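Side-chain contacts in chitooligosaccharide oxidase (Gibberella zeae, PDB 6Y0R), which oxidises the C1 hydroxyl of chitooligosaccharides to the lactone with a covalently bound FAD, passing the electrons to oxygen to give hydrogen peroxide: residues 342-347 / 430-435; 358-363 / 422-427. One frame throughout, in Å; residues are numbered along the deposited sequence.

Contact 1 of 2, residues 342-347 / 430-435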
# COMPACT_ATOMS: atom_id res chain seq x y z
N SER A 342 -1.97 -11.64 -2.96
CA SER A 342 -3.20 -11.15 -3.60
C SER A 342 -3.99 -10.42 -2.51
O SER A 342 -3.49 -10.29 -1.41
CB SER A 342 -4.01 -12.30 -4.17
OG SER A 342 -5.09 -11.87 -4.94
N SER A 343 -5.15 -9.92 -2.88
CA SER A 343 -5.97 -9.13 -1.95
C SER A 343 -7.43 -9.26 -2.34
O SER A 343 -7.76 -9.71 -3.47
CB SER A 343 -5.54 -7.67 -1.87
OG SER A 343 -5.70 -6.99 -3.12
N LEU A 344 -8.29 -8.80 -1.44
CA LEU A 344 -9.73 -8.72 -1.72
C LEU A 344 -10.29 -7.53 -0.94
O LEU A 344 -10.20 -7.55 0.28
CB LEU A 344 -10.38 -10.04 -1.29
CG LEU A 344 -11.90 -10.09 -1.36
CD1 LEU A 344 -12.37 -9.84 -2.78
CD2 LEU A 344 -12.35 -11.45 -0.84
N ALA A 345 -10.93 -6.60 -1.65
CA ALA A 345 -11.76 -5.56 -1.05
C ALA A 345 -13.21 -6.04 -1.11
O ALA A 345 -13.71 -6.25 -2.22
CB ALA A 345 -11.57 -4.28 -1.78
N ALA A 346 -13.81 -6.30 0.05
CA ALA A 346 -15.10 -7.04 0.08
C ALA A 346 -16.13 -6.26 0.89
O ALA A 346 -15.81 -5.60 1.87
CB ALA A 346 -14.90 -8.40 0.65
N PRO A 347 -17.40 -6.35 0.49
CA PRO A 347 -18.48 -5.88 1.35
C PRO A 347 -18.61 -6.83 2.55
O PRO A 347 -18.00 -7.90 2.59
CB PRO A 347 -19.69 -5.97 0.42
CG PRO A 347 -19.36 -7.13 -0.47
CD PRO A 347 -17.87 -6.99 -0.75
N GLN A 430 -10.88 -16.99 -3.61
CA GLN A 430 -12.14 -17.34 -4.30
C GLN A 430 -13.10 -18.07 -3.34
O GLN A 430 -14.30 -17.99 -3.64
CB GLN A 430 -11.87 -18.18 -5.55
CG GLN A 430 -11.35 -17.34 -6.69
CD GLN A 430 -11.17 -18.14 -7.96
OE1 GLN A 430 -11.03 -19.36 -7.91
NE2 GLN A 430 -11.17 -17.44 -9.09
N SER A 431 -12.62 -18.66 -2.24
CA SER A 431 -13.51 -19.25 -1.20
C SER A 431 -14.47 -18.17 -0.71
O SER A 431 -15.57 -18.53 -0.24
CB SER A 431 -12.76 -19.87 -0.06
OG SER A 431 -12.13 -18.88 0.76
N ILE A 432 -14.08 -16.89 -0.79
CA ILE A 432 -14.97 -15.74 -0.53
C ILE A 432 -15.51 -15.16 -1.84
O ILE A 432 -16.73 -15.02 -1.97
CB ILE A 432 -14.24 -14.68 0.31
CG1 ILE A 432 -13.74 -15.28 1.63
CG2 ILE A 432 -15.15 -13.48 0.51
CD1 ILE A 432 -12.87 -14.38 2.41
N SER A 433 -14.66 -14.78 -2.80
CA SER A 433 -15.08 -13.84 -3.84
C SER A 433 -16.05 -14.53 -4.82
O SER A 433 -16.87 -13.82 -5.37
CB SER A 433 -13.92 -13.20 -4.57
OG SER A 433 -13.11 -14.18 -5.19
N SER A 434 -15.99 -15.85 -4.95
CA SER A 434 -16.82 -16.53 -5.98
C SER A 434 -18.30 -16.49 -5.56
O SER A 434 -19.18 -16.72 -6.41
CB SER A 434 -16.32 -17.92 -6.27
OG SER A 434 -16.46 -18.75 -5.14
N SER A 435 -18.61 -16.15 -4.31
CA SER A 435 -19.99 -16.04 -3.81
C SER A 435 -20.48 -14.60 -3.82
O SER A 435 -21.64 -14.40 -3.44
CB SER A 435 -20.10 -16.64 -2.44
OG SER A 435 -19.59 -15.73 -1.49
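Leu344 reaches from an edge strand of a beta-sheet to Ile432 and Ser433, toward the C-terminal part of a helix that packs on the sheet. The sheet is the seven-stranded antiparallel one of the substrate domain found in this family of FAD-linked oxidases. Strand 338-346 forms one of its borders, and helix 420-433 lies on one face. The tight part of the contact is small and apolar. CD2 of Leu344 meets CG2 of Ile432 at 3.7 Å, with CB of the isoleucine just behind at 3.9 Å. The two side chains meet at a slant. The other leucine methyl, CD1, turns to CB of Ser433, a looser touch at 4.1 Å. Leu344 thus straddles two successive residues of the helix with one methyl for each. Its CG stands anti to the backbone N (chi1 174°), and this carries the fork out from the strand to the helix. Phe405 on the adjoining strand 403-411 touches both Leu344 and Ile432, and Phe357 of helix 351-367 also packs on Ile432. No hydrogen bond links the two segments. Nearby strand residues turn to other partners: Ser342 OG bonds to Asp449, and Ser343 OG to the backbone N of Tyr444.

The loose side lies just past this apolar patch. Ser434 and Ser435 come next in the chain, are exposed to solvent and do not touch the strand. Here Ser435 OG bonds to Glu353 of helix 351-367, and Ser434 bonds back onto Gln430. Gln430 O accepts both the backbone N of Ser434, at 3.0 Å, and its hydroxyl. The two donors come from opposite faces of the carbonyl plane, with Ser434 OG 2.7 Å from Gln430 O.

Contact 2 of 2, residues 358-363 / 422-427; sequences VNFVST and FNLIKG
Two helical segments, 358-363 and 422-427, come closest at Phe360 and Gly427, whose CA atoms are 7.7 Å apart. From segment 358-363 the contact is made by Phe360 alone. With chi1 at -175° the ring is carried away from its own backbone N, across the gap to the other helix. There it lies over the backbone of Gly427. The carbonyl carbon of Gly427 sits 3.4 Å above the ring plane, offset toward the rim. Atoms CE2 and CZ of Phe360 each come within 3.5 Å of Gly427 C. Gly427 has no side chain, and the ring lies directly on its main chain.

This is helix-to-helix packing on the seven-stranded antiparallel sheet of the substrate domain, between helices 351-367 and 420-433. Leu424 lies one turn before Gly427 and adds a lighter contact. Its O is 3.8 Å from Phe360 CZ, in an oblique approach. Its side-chain CD1 is 4.4 Å from Phe360 CE1. Further along the same helix, Leu428 and Ser431 also touch the Phe360 side chain.

Next to Phe360 in the chain, helix 351-367 widens into a pi-type turn at 361-363. Two hydroxyls fold back onto their own helix there. Ser362 OG bonds to Val358 O from above the carbonyl plane, and the same oxygen also takes the backbone N of Ser362. Thr363 OG1 reaches Asn359 O at 2.7 Å, with a C=O...donor angle of 138°.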
# COMPACT_ATOMS: atom_id res chain seq x y z
N VAL A 358 -13.72 -20.63 5.97
CA VAL A 358 -13.15 -21.45 7.07
C VAL A 358 -13.00 -22.91 6.58
O VAL A 358 -12.00 -23.54 6.90
CB VAL A 358 -14.03 -21.34 8.32
CG1 VAL A 358 -13.65 -22.41 9.32
CG2 VAL A 358 -13.97 -19.95 8.95
N ASN A 359 -13.98 -23.42 5.82
CA ASN A 359 -13.91 -24.78 5.20
C ASN A 359 -12.63 -24.91 4.35
O ASN A 359 -11.89 -25.91 4.51
CB ASN A 359 -15.21 -25.09 4.45
CG ASN A 359 -16.37 -25.34 5.40
OD1 ASN A 359 -16.21 -25.35 6.63
ND2 ASN A 359 -17.55 -25.57 4.83
N PHE A 360 -12.32 -23.92 3.51
CA PHE A 360 -11.10 -23.92 2.67
C PHE A 360 -9.88 -23.87 3.58
O PHE A 360 -8.92 -24.64 3.42
CB PHE A 360 -11.11 -22.76 1.67
CG PHE A 360 -9.94 -22.80 0.72
CD1 PHE A 360 -8.68 -22.38 1.12
CD2 PHE A 360 -10.08 -23.36 -0.55
CE1 PHE A 360 -7.59 -22.45 0.27
CE2 PHE A 360 -8.99 -23.41 -1.40
CZ PHE A 360 -7.76 -22.99 -0.99
N VAL A 361 -9.89 -22.96 4.57
CA VAL A 361 -8.73 -22.79 5.48
C VAL A 361 -8.48 -24.10 6.25
O VAL A 361 -7.31 -24.45 6.44
CB VAL A 361 -8.97 -21.62 6.44
CG1 VAL A 361 -7.99 -21.63 7.60
CG2 VAL A 361 -8.90 -20.31 5.67
N SER A 362 -9.56 -24.76 6.69
CA SER A 362 -9.52 -25.96 7.56
C SER A 362 -9.14 -27.23 6.79
O SER A 362 -8.73 -28.19 7.47
CB SER A 362 -10.84 -26.15 8.27
OG SER A 362 -11.12 -24.99 9.04
N THR A 363 -9.18 -27.21 5.46
CA THR A 363 -8.95 -28.39 4.60
C THR A 363 -7.72 -28.11 3.74
O THR A 363 -6.64 -28.50 4.17
CB THR A 363 -10.21 -28.79 3.83
OG1 THR A 363 -10.68 -27.74 2.98
CG2 THR A 363 -11.35 -29.17 4.75
N PHE A 422 0.29 -20.24 -6.61
CA PHE A 422 -0.74 -19.42 -7.28
C PHE A 422 -2.12 -20.01 -7.02
O PHE A 422 -3.08 -19.24 -6.79
CB PHE A 422 -0.47 -19.31 -8.78
CG PHE A 422 0.86 -18.70 -9.15
CD1 PHE A 422 1.30 -17.52 -8.58
CD2 PHE A 422 1.67 -19.27 -10.14
CE1 PHE A 422 2.50 -16.94 -8.93
CE2 PHE A 422 2.84 -18.66 -10.53
CZ PHE A 422 3.29 -17.52 -9.90
N ASN A 423 -2.27 -21.34 -7.16
CA ASN A 423 -3.61 -21.96 -7.03
C ASN A 423 -4.04 -21.94 -5.55
O ASN A 423 -5.24 -21.78 -5.29
CB ASN A 423 -3.70 -23.38 -7.60
CG ASN A 423 -5.07 -23.65 -8.17
OD1 ASN A 423 -5.53 -22.94 -9.07
ND2 ASN A 423 -5.75 -24.68 -7.67
N LEU A 424 -3.11 -22.06 -4.63
CA LEU A 424 -3.43 -22.04 -3.18
C LEU A 424 -4.04 -20.66 -2.88
O LEU A 424 -5.12 -20.58 -2.24
CB LEU A 424 -2.16 -22.20 -2.36
CG LEU A 424 -2.31 -21.95 -0.85
CD1 LEU A 424 -3.28 -22.94 -0.25
CD2 LEU A 424 -0.97 -22.00 -0.15
N ILE A 425 -3.34 -19.60 -3.30
CA ILE A 425 -3.80 -18.22 -2.95
C ILE A 425 -5.09 -17.88 -3.70
O ILE A 425 -6.00 -17.22 -3.11
CB ILE A 425 -2.66 -17.22 -3.22
CG1 ILE A 425 -1.49 -17.41 -2.25
CG2 ILE A 425 -3.14 -15.77 -3.21
CD1 ILE A 425 -1.85 -17.21 -0.81
N LYS A 426 -5.20 -18.24 -4.97
CA LYS A 426 -6.46 -18.06 -5.73
C LYS A 426 -7.60 -18.77 -4.99
O LYS A 426 -8.71 -18.23 -4.90
CB LYS A 426 -6.32 -18.61 -7.14
CG LYS A 426 -7.54 -18.37 -8.01
CD LYS A 426 -7.32 -18.71 -9.47
CE LYS A 426 -6.90 -20.15 -9.66
NZ LYS A 426 -8.04 -21.04 -10.01
N GLY A 427 -7.36 -19.97 -4.49
CA GLY A 427 -8.43 -20.75 -3.84
C GLY A 427 -8.84 -20.08 -2.53
O GLY A 427 -10.06 -20.00 -2.29

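In the fold
Contacts 1 and 2 have centres 12 Å apart, on the same side of the chain's centre. Helix 420-433 serves both: contact 2 uses its first half, contact 1 its C-terminal part. Along the chain come strand 338-346, then helix 351-367, then helix 420-433. Contact 2 therefore closes within the longer span bridged by contact 1. The two meet directly, Ser342 CB lying 3.7 Å from Ile425 CG2 and Ser431 CB 3.8 Å from Phe360 CB. Contact 1 joins the shared helix to a border strand of the antiparallel sheet, and contact 2 joins it to helix 351-367. Helix 420-433 thus packs both on the sheet and on helix 351-367, in the substrate domain.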